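Local coordinates for protein GCN5-related N-acetyltransferase (Streptococcus suis, PDB 3G3S) that probably transfers an acetyl group from acetyl-coenzyme A to an amine of an acceptor substrate, at residues R99-D105 and Y218-H224; W16-I21 and F53-A57. All blocks are in the same frame, centred on the assembly; numbering follows the deposited sequence.

Contact 1 of 2, residues R99-D105 and Y218-H224; sequences RYATKKD and YPSWDAH. With CAC (cacodylate ion), chain D; EDO (1,2-ethanediol), chain F.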
ATOM      1  N   ARG A  99     -19.598  17.198  10.772  1.00 26.31           N
ATOM      2  CA  ARG A  99     -19.682  16.219   9.702  1.00 25.66           C
ATOM      3  C   ARG A  99     -19.991  14.907  10.398  1.00 26.03           C
ATOM      4  O   ARG A  99     -19.874  14.812  11.627  1.00 22.63           O
ATOM      5  CB  ARG A  99     -18.392  16.135   8.898  1.00 24.15           C
ATOM      6  CG  ARG A  99     -18.160  17.339   7.990  1.00 20.46           C
ATOM      7  CD  ARG A  99     -16.829  17.245   7.233  1.00 24.05           C
ATOM      8  NE  ARG A  99     -16.702  16.024   6.430  1.00 25.73           N
ATOM      9  CZ  ARG A  99     -16.896  15.933   5.128  1.00 27.61           C
ATOM     10  NH1 ARG A  99     -17.274  16.973   4.411  1.00 25.04           N
ATOM     11  NH2 ARG A  99     -16.722  14.776   4.531  1.00 32.54           N
ATOM     12  N   TYR A 100     -20.409  13.916   9.607  1.00 24.89           N
ATOM     13  CA  TYR A 100     -20.848  12.638  10.146  1.00 23.83           C
ATOM     14  C   TYR A 100     -20.118  11.482   9.469  1.00 22.40           C
ATOM     15  O   TYR A 100     -20.284  11.229   8.281  1.00 24.32           O
ATOM     16  CB  TYR A 100     -22.387  12.511   9.997  1.00 25.03           C
ATOM     17  CG  TYR A 100     -23.107  13.674  10.687  1.00 21.88           C
ATOM     18  CD1 TYR A 100     -23.316  14.860  10.014  1.00 22.61           C
ATOM     19  CD2 TYR A 100     -23.535  13.595  12.027  1.00 19.74           C
ATOM     20  CE1 TYR A 100     -23.925  15.957  10.620  1.00 27.80           C
ATOM     21  CE2 TYR A 100     -24.160  14.697  12.641  1.00 24.31           C
ATOM     22  CZ  TYR A 100     -24.330  15.874  11.922  1.00 25.39           C
ATOM     23  OH  TYR A 100     -24.947  16.964  12.460  1.00 30.51           O
ATOM     24  N   ALA A 101     -19.313  10.782  10.259  1.00 20.88           N
ATOM     25  CA  ALA A 101     -18.585   9.645   9.796  1.00 19.47           C
ATOM     26  C   ALA A 101     -19.563   8.470   9.791  1.00 19.85           C
ATOM     27  O   ALA A 101     -20.466   8.425  10.605  1.00 22.96           O
ATOM     28  CB  ALA A 101     -17.459   9.352  10.733  1.00 19.70           C
ATOM     29  N   THR A 102     -19.328   7.530   8.909  1.00 22.56           N
ATOM     30  CA  THR A 102     -20.142   6.311   8.856  1.00 24.13           C
ATOM     31  C   THR A 102     -19.223   5.119   9.125  1.00 26.06           C
ATOM     32  O   THR A 102     -18.005   5.201   8.980  1.00 26.42           O
ATOM     33  CB  THR A 102     -20.889   6.171   7.499  1.00 22.84           C
ATOM     34  OG1 THR A 102     -19.963   5.898   6.435  1.00 22.67           O
ATOM     35  CG2 THR A 102     -21.714   7.449   7.187  1.00 27.57           C
ATOM     36  N   LYS A 103     -19.828   4.010   9.554  1.00 27.36           N
ATOM     37  CA  LYS A 103     -19.104   2.794   9.845  1.00 26.16           C
ATOM     38  C   LYS A 103     -18.574   2.261   8.536  1.00 25.70           C
ATOM     39  O   LYS A 103     -19.235   2.391   7.506  1.00 27.07           O
ATOM     40  CB  LYS A 103     -20.025   1.777  10.531  1.00 26.94           C
ATOM     41  CG  LYS A 103     -20.489   2.242  11.893  1.00 33.32           C
ATOM     42  CD  LYS A 103     -21.186   1.139  12.691  1.00 38.38           C
ATOM     43  CE  LYS A 103     -21.635   1.674  14.051  1.00 46.79           C
ATOM     44  NZ  LYS A 103     -22.350   0.661  14.876  1.00 55.10           N
ATOM     45  N   LYS A 104     -17.379   1.676   8.573  1.00 26.97           N
ATOM     46  CA  LYS A 104     -16.743   1.116   7.388  1.00 26.48           C
ATOM     47  C   LYS A 104     -17.012  -0.367   7.151  1.00 26.78           C
ATOM     48  O   LYS A 104     -16.390  -0.953   6.270  1.00 30.23           O
ATOM     49  CB  LYS A 104     -15.236   1.355   7.443  1.00 25.53           C
ATOM     50  CG  LYS A 104     -14.862   2.842   7.619  1.00 23.61           C
ATOM     51  CD  LYS A 104     -15.502   3.695   6.549  1.00 22.08           C
ATOM     52  CE  LYS A 104     -15.374   5.201   6.797  1.00 21.38           C
ATOM     53  NZ  LYS A 104     -16.295   5.927   5.835  1.00 16.80           N
ATOM     54  N   ASP A 105     -17.931  -0.957   7.906  1.00 31.20           N
ATOM     55  CA  ASP A 105     -18.289  -2.397   7.773  1.00 32.27           C
ATOM     56  C   ASP A 105     -19.681  -2.611   7.169  1.00 33.21           C
ATOM     57  O   ASP A 105     -20.388  -3.586   7.489  1.00 34.07           O
ATOM     58  CB  ASP A 105     -18.227  -3.075   9.151  1.00 31.95           C
ATOM     59  CG  ASP A 105     -19.188  -2.465  10.148  1.00 36.10           C
ATOM     60  OD1 ASP A 105     -19.925  -1.523   9.786  1.00 43.03           O
ATOM     61  OD2 ASP A 105     -19.198  -2.923  11.310  1.00 54.32           O
ATOM     62  N   TYR A 218     -14.323  -0.952  -1.662  1.00 27.41           N
ATOM     63  CA  TYR A 218     -15.244  -0.476  -0.636  1.00 25.11           C
ATOM     64  C   TYR A 218     -15.623   0.960  -0.962  1.00 26.38           C
ATOM     65  O   TYR A 218     -14.723   1.806  -1.152  1.00 23.42           O
ATOM     66  CB  TYR A 218     -14.656  -0.526   0.769  1.00 26.85           C
ATOM     67  CG  TYR A 218     -15.597   0.076   1.772  1.00 27.38           C
ATOM     68  CD1 TYR A 218     -16.767  -0.581   2.116  1.00 24.16           C
ATOM     69  CD2 TYR A 218     -15.362   1.333   2.350  1.00 27.02           C
ATOM     70  CE1 TYR A 218     -17.672  -0.033   3.004  1.00 24.59           C
ATOM     71  CE2 TYR A 218     -16.271   1.880   3.260  1.00 27.11           C
ATOM     72  CZ  TYR A 218     -17.433   1.173   3.577  1.00 21.89           C
ATOM     73  OH  TYR A 218     -18.348   1.679   4.460  1.00 27.83           O
ATOM     74  N   PRO A 219     -16.931   1.247  -1.119  1.00 24.18           N
ATOM     75  CA  PRO A 219     -17.402   2.604  -1.356  1.00 23.22           C
ATOM     76  C   PRO A 219     -17.646   3.329  -0.040  1.00 24.07           C
ATOM     77  O   PRO A 219     -18.633   3.101   0.651  1.00 23.08           O
ATOM     78  CB  PRO A 219     -18.704   2.388  -2.126  1.00 27.41           C
ATOM     79  CG  PRO A 219     -19.203   1.064  -1.638  1.00 24.75           C
ATOM     80  CD  PRO A 219     -18.048   0.273  -1.152  1.00 25.39           C
ATOM     81  N   SER A 220     -16.713   4.196   0.340  1.00 20.39           N
ATOM     82  CA  SER A 220     -16.850   4.935   1.608  1.00 21.18           C
ATOM     83  C   SER A 220     -17.716   6.172   1.532  1.00 20.19           C
ATOM     84  O   SER A 220     -17.701   6.889   0.513  1.00 25.10           O
ATOM     85  CB  SER A 220     -15.462   5.415   2.078  1.00 19.43           C
ATOM     86  OG  SER A 220     -15.570   6.227   3.219  1.00 21.78           O
ATOM     87  N   TRP A 221     -18.417   6.463   2.622  1.00 17.26           N
ATOM     88  CA  TRP A 221     -19.219   7.686   2.742  1.00 22.23           C
ATOM     89  C   TRP A 221     -18.840   8.449   4.013  1.00 22.89           C
ATOM     90  O   TRP A 221     -18.798   7.881   5.113  1.00 23.41           O
ATOM     91  CB  TRP A 221     -20.702   7.358   2.796  1.00 23.39           C
ATOM     92  CG  TRP A 221     -21.626   8.498   2.530  1.00 25.46           C
ATOM     93  CD1 TRP A 221     -21.928   9.536   3.364  1.00 22.80           C
ATOM     94  CD2 TRP A 221     -22.438   8.673   1.376  1.00 28.44           C
ATOM     95  NE1 TRP A 221     -22.858  10.361   2.794  1.00 24.07           N
ATOM     96  CE2 TRP A 221     -23.199   9.861   1.572  1.00 23.98           C
ATOM     97  CE3 TRP A 221     -22.593   7.958   0.183  1.00 28.91           C
ATOM     98  CZ2 TRP A 221     -24.075  10.357   0.611  1.00 24.80           C
ATOM     99  CZ3 TRP A 221     -23.486   8.453  -0.777  1.00 25.34           C
ATOM    100  CH2 TRP A 221     -24.213   9.641  -0.547  1.00 26.33           C
ATOM    101  N   ASP A 222     -18.559   9.736   3.864  1.00 24.35           N
ATOM    102  CA  ASP A 222     -18.278  10.592   4.991  1.00 24.21           C
ATOM    103  C   ASP A 222     -19.175  11.811   4.728  1.00 24.40           C
ATOM    104  O   ASP A 222     -18.963  12.569   3.792  1.00 22.00           O
ATOM    105  CB  ASP A 222     -16.803  10.936   5.063  1.00 22.21           C
ATOM    106  CG  ASP A 222     -16.382  11.446   6.396  1.00 25.51           C
ATOM    107  OD1 ASP A 222     -16.430  10.703   7.392  1.00 24.75           O
ATOM    108  OD2 ASP A 222     -15.870  12.601   6.427  1.00 21.72           O
ATOM    109  N   ALA A 223     -20.220  11.947   5.534  1.00 25.11           N
ATOM    110  CA  ALA A 223     -21.277  12.914   5.304  1.00 26.72           C
ATOM    111  C   ALA A 223     -20.899  14.349   5.666  1.00 27.83           C
ATOM    112  O   ALA A 223     -20.573  14.637   6.807  1.00 29.58           O
ATOM    113  CB  ALA A 223     -22.533  12.488   6.069  1.00 27.81           C
ATOM    114  N   HIS A 224     -21.013  15.249   4.697  1.00 26.96           N
ATOM    115  CA  HIS A 224     -20.730  16.662   4.922  1.00 26.89           C
ATOM    116  C   HIS A 224     -21.825  17.349   5.720  1.00 27.61           C
ATOM    117  O   HIS A 224     -21.581  18.353   6.386  1.00 26.93           O
ATOM    118  CB  HIS A 224     -20.557  17.387   3.595  1.00 28.46           C
ATOM    119  CG  HIS A 224     -20.089  18.808   3.736  1.00 32.23           C
ATOM    120  ND1 HIS A 224     -18.905  19.147   4.359  1.00 33.84           N
ATOM    121  CD2 HIS A 224     -20.624  19.974   3.289  1.00 37.48           C
ATOM    122  CE1 HIS A 224     -18.730  20.457   4.293  1.00 34.58           C
ATOM    123  NE2 HIS A 224     -19.761  20.984   3.649  1.00 34.57           N
TER
HETATM  124 AS   CAC D 250     -20.551  13.484   0.746  1.00 52.62          AS
HETATM  125  O1  CAC D 250     -21.511  14.338   1.978  1.00 41.30           O
HETATM  126  O2  CAC D 250     -18.875  13.569   1.215  1.00 61.74           O
HETATM  127  C1  CAC D 250     -21.017  11.616   0.322  1.00 34.82           C
HETATM  128  C2  CAC D 250     -20.700  14.294  -1.058  1.00 36.94           C
HETATM  129  C1  EDO F 252     -15.421  14.045  -0.029  1.00 42.39           C
HETATM  130  O1  EDO F 252     -16.751  14.546  -0.208  1.00 53.44           O
HETATM  131  C2  EDO F 252     -15.213  13.527   1.386  1.00 33.78           C
HETATM  132  O2  EDO F 252     -16.468  13.178   1.983  1.00 29.51           O
HETATM  133  O   HOH W   1     -16.720   8.098   7.629  1.00 17.98           O
HETATM  134  O   HOH W   2     -18.319   4.490   4.957  1.00 20.64           O
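The Arg99 guanidinium carries His224 CA and Ala223 O over one face, while Asp222 OD2 and the O2 of a bound ethanediol lie at its edge. Arg99 NH2 donates to Asp222 OD2 at 3.0 Å and 169°, in the guanidinium plane, making a salt bridge on the carboxylate's anti side, somewhat out of its plane. A bend at chi3 (57°) brings the arginine's end back to residues 222-224, where NH1 also makes a weak, bent bond to His224 ND1 at the ring edge. Tyr243 OH hydrogen-bonds both Arg99 NE and Asp222 OD2, bracing the pair from strand 239-248. On the Tyr218 ring, Lys104 O lies over one face, 3.6 Å from CZ. A cacodylate ion, probably from the crystallisation liquor, places a methyl over one Trp221 face, too close to be reliable.

Tyr100 and Ala223 form an antiparallel hydrogen-bonded pair (Tyr100 N to Ala223 O 2.9 Å, Ala223 N to Tyr100 O 2.8 Å). Farther along, Lys104 and Ser220 CA atoms stand 6.9 Å apart, bridged by side chains. Thr102 OG1 donates to Trp221 O (2.7 Å), and Lys104 NZ to Ser220 OG (2.7 Å), which Glu186 also binds, and to two waters.

Strand 218-223 follows helix 200-214 and runs parallel to strand 184-191, as the fifth core strand does in GNAT folds; the cacodylate, also held by His224 N and Ser228, is consistent with an anion-accepting spot there.

Contact 2 of 2, residues W16-I21 and F53-A57; sequences WPETII and FGFLA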
ATOM      1  N   TRP A  16      -7.806   5.880  12.901  1.00 26.70           N
ATOM      2  CA  TRP A  16      -8.665   6.987  12.472  1.00 23.38           C
ATOM      3  C   TRP A  16      -9.171   6.543  11.138  1.00 22.85           C
ATOM      4  O   TRP A  16      -8.488   6.666  10.149  1.00 21.94           O
ATOM      5  CB  TRP A  16      -7.839   8.285  12.388  1.00 22.71           C
ATOM      6  CG  TRP A  16      -8.622   9.523  12.277  1.00 21.18           C
ATOM      7  CD1 TRP A  16      -9.957   9.666  11.980  1.00 17.00           C
ATOM      8  CD2 TRP A  16      -8.081  10.862  12.346  1.00 11.90           C
ATOM      9  NE1 TRP A  16     -10.289  11.001  11.913  1.00 19.63           N
ATOM     10  CE2 TRP A  16      -9.156  11.759  12.103  1.00 18.97           C
ATOM     11  CE3 TRP A  16      -6.811  11.372  12.567  1.00 26.72           C
ATOM     12  CZ2 TRP A  16      -8.999  13.123  12.122  1.00 22.87           C
ATOM     13  CZ3 TRP A  16      -6.660  12.704  12.566  1.00 12.15           C
ATOM     14  CH2 TRP A  16      -7.725  13.583  12.349  1.00 14.43           C
ATOM     15  N   PRO A  17     -10.392   5.966  11.098  1.00 20.17           N
ATOM     16  CA  PRO A  17     -10.872   5.376   9.869  1.00 20.87           C
ATOM     17  C   PRO A  17     -11.455   6.347   8.806  1.00 23.12           C
ATOM     18  O   PRO A  17     -12.587   6.175   8.354  1.00 24.24           O
ATOM     19  CB  PRO A  17     -11.951   4.391  10.395  1.00 19.91           C
ATOM     20  CG  PRO A  17     -12.584   5.115  11.504  1.00 20.66           C
ATOM     21  CD  PRO A  17     -11.390   5.890  12.173  1.00 22.55           C
ATOM     22  N   GLU A  18     -10.685   7.370   8.422  1.00 19.86           N
ATOM     23  CA  GLU A  18     -11.056   8.247   7.332  1.00 21.28           C
ATOM     24  C   GLU A  18     -10.196   7.866   6.132  1.00 21.51           C
ATOM     25  O   GLU A  18      -8.974   7.964   6.182  1.00 18.18           O
ATOM     26  CB  GLU A  18     -10.865   9.703   7.720  1.00 24.40           C
ATOM     27  CG  GLU A  18     -11.915  10.197   8.683  1.00 22.57           C
ATOM     28  CD  GLU A  18     -13.273  10.437   8.053  1.00 12.69           C
ATOM     29  OE1 GLU A  18     -13.452  10.210   6.842  1.00 24.07           O
ATOM     30  OE2 GLU A  18     -14.152  10.951   8.793  1.00 15.18           O
ATOM     31  N   THR A  19     -10.830   7.474   5.025  1.00 19.74           N
ATOM     32  CA  THR A  19     -10.062   6.898   3.923  1.00 19.93           C
ATOM     33  C   THR A  19      -9.104   7.865   3.241  1.00 22.77           C
ATOM     34  O   THR A  19      -8.143   7.432   2.654  1.00 25.22           O
ATOM     35  CB  THR A  19     -10.948   6.169   2.874  1.00 22.15           C
ATOM     36  OG1 THR A  19     -11.523   7.091   1.956  1.00 21.65           O
ATOM     37  CG2 THR A  19     -12.038   5.286   3.579  1.00 20.10           C
ATOM     38  N   ILE A  20      -9.355   9.166   3.329  1.00 23.13           N
ATOM     39  CA  ILE A  20      -8.460  10.152   2.715  1.00 20.02           C
ATOM     40  C   ILE A  20      -7.161  10.166   3.527  1.00 19.56           C
ATOM     41  O   ILE A  20      -6.073  10.442   2.974  1.00 24.06           O
ATOM     42  CB  ILE A  20      -9.121  11.529   2.649  1.00 21.51           C
ATOM     43  CG1 ILE A  20     -10.256  11.533   1.619  1.00 20.85           C
ATOM     44  CG2 ILE A  20      -8.060  12.670   2.331  1.00 15.04           C
ATOM     45  CD1 ILE A  20     -11.266  12.639   1.798  1.00 18.54           C
ATOM     46  N   ILE A  21      -7.248   9.926   4.834  1.00 18.05           N
ATOM     47  CA  ILE A  21      -6.005   9.784   5.603  1.00 20.34           C
ATOM     48  C   ILE A  21      -5.288   8.537   5.061  1.00 20.16           C
ATOM     49  O   ILE A  21      -4.095   8.522   4.824  1.00 17.74           O
ATOM     50  CB  ILE A  21      -6.203   9.662   7.138  1.00 22.77           C
ATOM     51  CG1 ILE A  21      -6.996  10.833   7.722  1.00 19.97           C
ATOM     52  CG2 ILE A  21      -4.802   9.519   7.849  1.00 19.56           C
ATOM     53  CD1 ILE A  21      -7.406  10.623   9.184  1.00 18.78           C
ATOM     54  N   PHE A  53      -8.911  18.583   1.923  1.00 20.28           N
ATOM     55  CA  PHE A  53      -9.033  18.166   3.297  1.00 19.14           C
ATOM     56  C   PHE A  53      -7.669  18.267   3.926  1.00 17.97           C
ATOM     57  O   PHE A  53      -6.656  17.909   3.315  1.00 21.23           O
ATOM     58  CB  PHE A  53      -9.498  16.727   3.428  1.00 21.24           C
ATOM     59  CG  PHE A  53     -10.976  16.594   3.308  1.00 19.71           C
ATOM     60  CD1 PHE A  53     -11.583  16.574   2.060  1.00 26.86           C
ATOM     61  CD2 PHE A  53     -11.766  16.513   4.442  1.00 25.98           C
ATOM     62  CE1 PHE A  53     -12.962  16.468   1.955  1.00 19.73           C
ATOM     63  CE2 PHE A  53     -13.171  16.403   4.334  1.00 24.55           C
ATOM     64  CZ  PHE A  53     -13.751  16.382   3.111  1.00 16.16           C
ATOM     65  N   GLY A  54      -7.682  18.650   5.188  1.00 19.79           N
ATOM     66  CA  GLY A  54      -6.494  18.733   6.023  1.00 23.24           C
ATOM     67  C   GLY A  54      -6.827  17.992   7.305  1.00 18.99           C
ATOM     68  O   GLY A  54      -7.601  18.490   8.113  1.00 19.44           O
ATOM     69  N   PHE A  55      -6.329  16.771   7.452  1.00 19.66           N
ATOM     70  CA  PHE A  55      -6.529  16.007   8.682  1.00 20.96           C
ATOM     71  C   PHE A  55      -5.347  16.225   9.568  1.00 18.91           C
ATOM     72  O   PHE A  55      -4.222  15.890   9.201  1.00 22.29           O
ATOM     73  CB  PHE A  55      -6.683  14.531   8.406  1.00 19.97           C
ATOM     74  CG  PHE A  55      -7.953  14.185   7.685  1.00 17.37           C
ATOM     75  CD1 PHE A  55      -8.005  14.196   6.299  1.00 20.12           C
ATOM     76  CD2 PHE A  55      -9.093  13.873   8.403  1.00 24.66           C
ATOM     77  CE1 PHE A  55      -9.175  13.847   5.643  1.00 22.82           C
ATOM     78  CE2 PHE A  55     -10.291  13.530   7.746  1.00 22.84           C
ATOM     79  CZ  PHE A  55     -10.326  13.524   6.384  1.00 19.83           C
ATOM     80  N   LEU A  56      -5.616  16.712  10.771  1.00 20.22           N
ATOM     81  CA  LEU A  56      -4.556  17.140  11.691  1.00 21.66           C
ATOM     82  C   LEU A  56      -4.370  16.225  12.895  1.00 20.15           C
ATOM     83  O   LEU A  56      -5.238  16.158  13.727  1.00 22.80           O
ATOM     84  CB  LEU A  56      -4.926  18.535  12.168  1.00 19.66           C
ATOM     85  CG  LEU A  56      -4.989  19.553  11.019  1.00 22.17           C
ATOM     86  CD1 LEU A  56      -6.055  20.650  11.360  1.00 19.82           C
ATOM     87  CD2 LEU A  56      -3.583  20.059  10.724  1.00 21.11           C
ATOM     88  N   ALA A  57      -3.215  15.577  13.014  1.00 22.47           N
ATOM     89  CA  ALA A  57      -2.972  14.614  14.097  1.00 22.70           C
ATOM     90  C   ALA A  57      -1.779  14.968  15.029  1.00 21.70           C
ATOM     91  O   ALA A  57      -0.882  15.781  14.701  1.00 22.20           O
ATOM     92  CB  ALA A  57      -2.797  13.230  13.497  1.00 20.42           C
TER
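Phe55, with Trp16 and Ile20 next in buried surface, is gripped round its ring by four side chains of residues 16-21. Ile21 lays CG1 over one face, 3.8 Å from the ring centroid and 22° off the normal, a CH-pi contact. Ile20 comes to CE1 with its CG2 branch (3.7 Å), Glu18 meets CE2 with its aliphatic CG (3.8 Å), and Trp16 closes on CD2. The last is an offset edge-to-face pair: the edge of Phe55 is directed at the face of the indole, with planes at 86° and centroids 5.7 Å apart.

With CG anti to the backbone N (chi1 -166°), the indole extends toward the strand, and its far rim runs past it, with CZ3 4.0 Å from Ala57 CB and Leu56 O near its plane. This is helix-on-sheet packing of an alpha/beta fold: Glu18 sits at the N-cap of helix 19-26, an inverse gamma turn at Pro17 separates it from Trp16, and the first helical turn lies against strand 52-58. No hydrogen bond joins the two segments, so the fit is one of apolar surfaces.

Ile20 divides its branches between two phenylalanines. While CG2 serves Phe55, CD1 lies over one face of Phe53, 4.2 Å from that ring's centroid. Tyr178 of strand 170-181 meets the Phe53 ring nearly at right angles and also touches Ile20.

Overall arrangement
The chain completes contact 2 before contact 1 opens, and the two centres lie 12 Å apart. Both reach one mixed sheet, in which strands 73-77 and 239-248 lie between strand 52-58 of contact 2 and strand 94-102 of contact 1. Residues 16-21, which include the start of helix 19-26, touch contact 1 directly: Glu18 OE2 approaches Asp222 OD1 to 2.7 Å, two acids so close that a shared proton is probable, and Pro17 O lies 3.3 Å from Lys104 CE. From the strand side, Phe53 CZ packs 3.7 Å from Arg99 NH2. The apolar packing of contact 2 thus adjoins the polar network of contact 1, joining early and late parts of the chain.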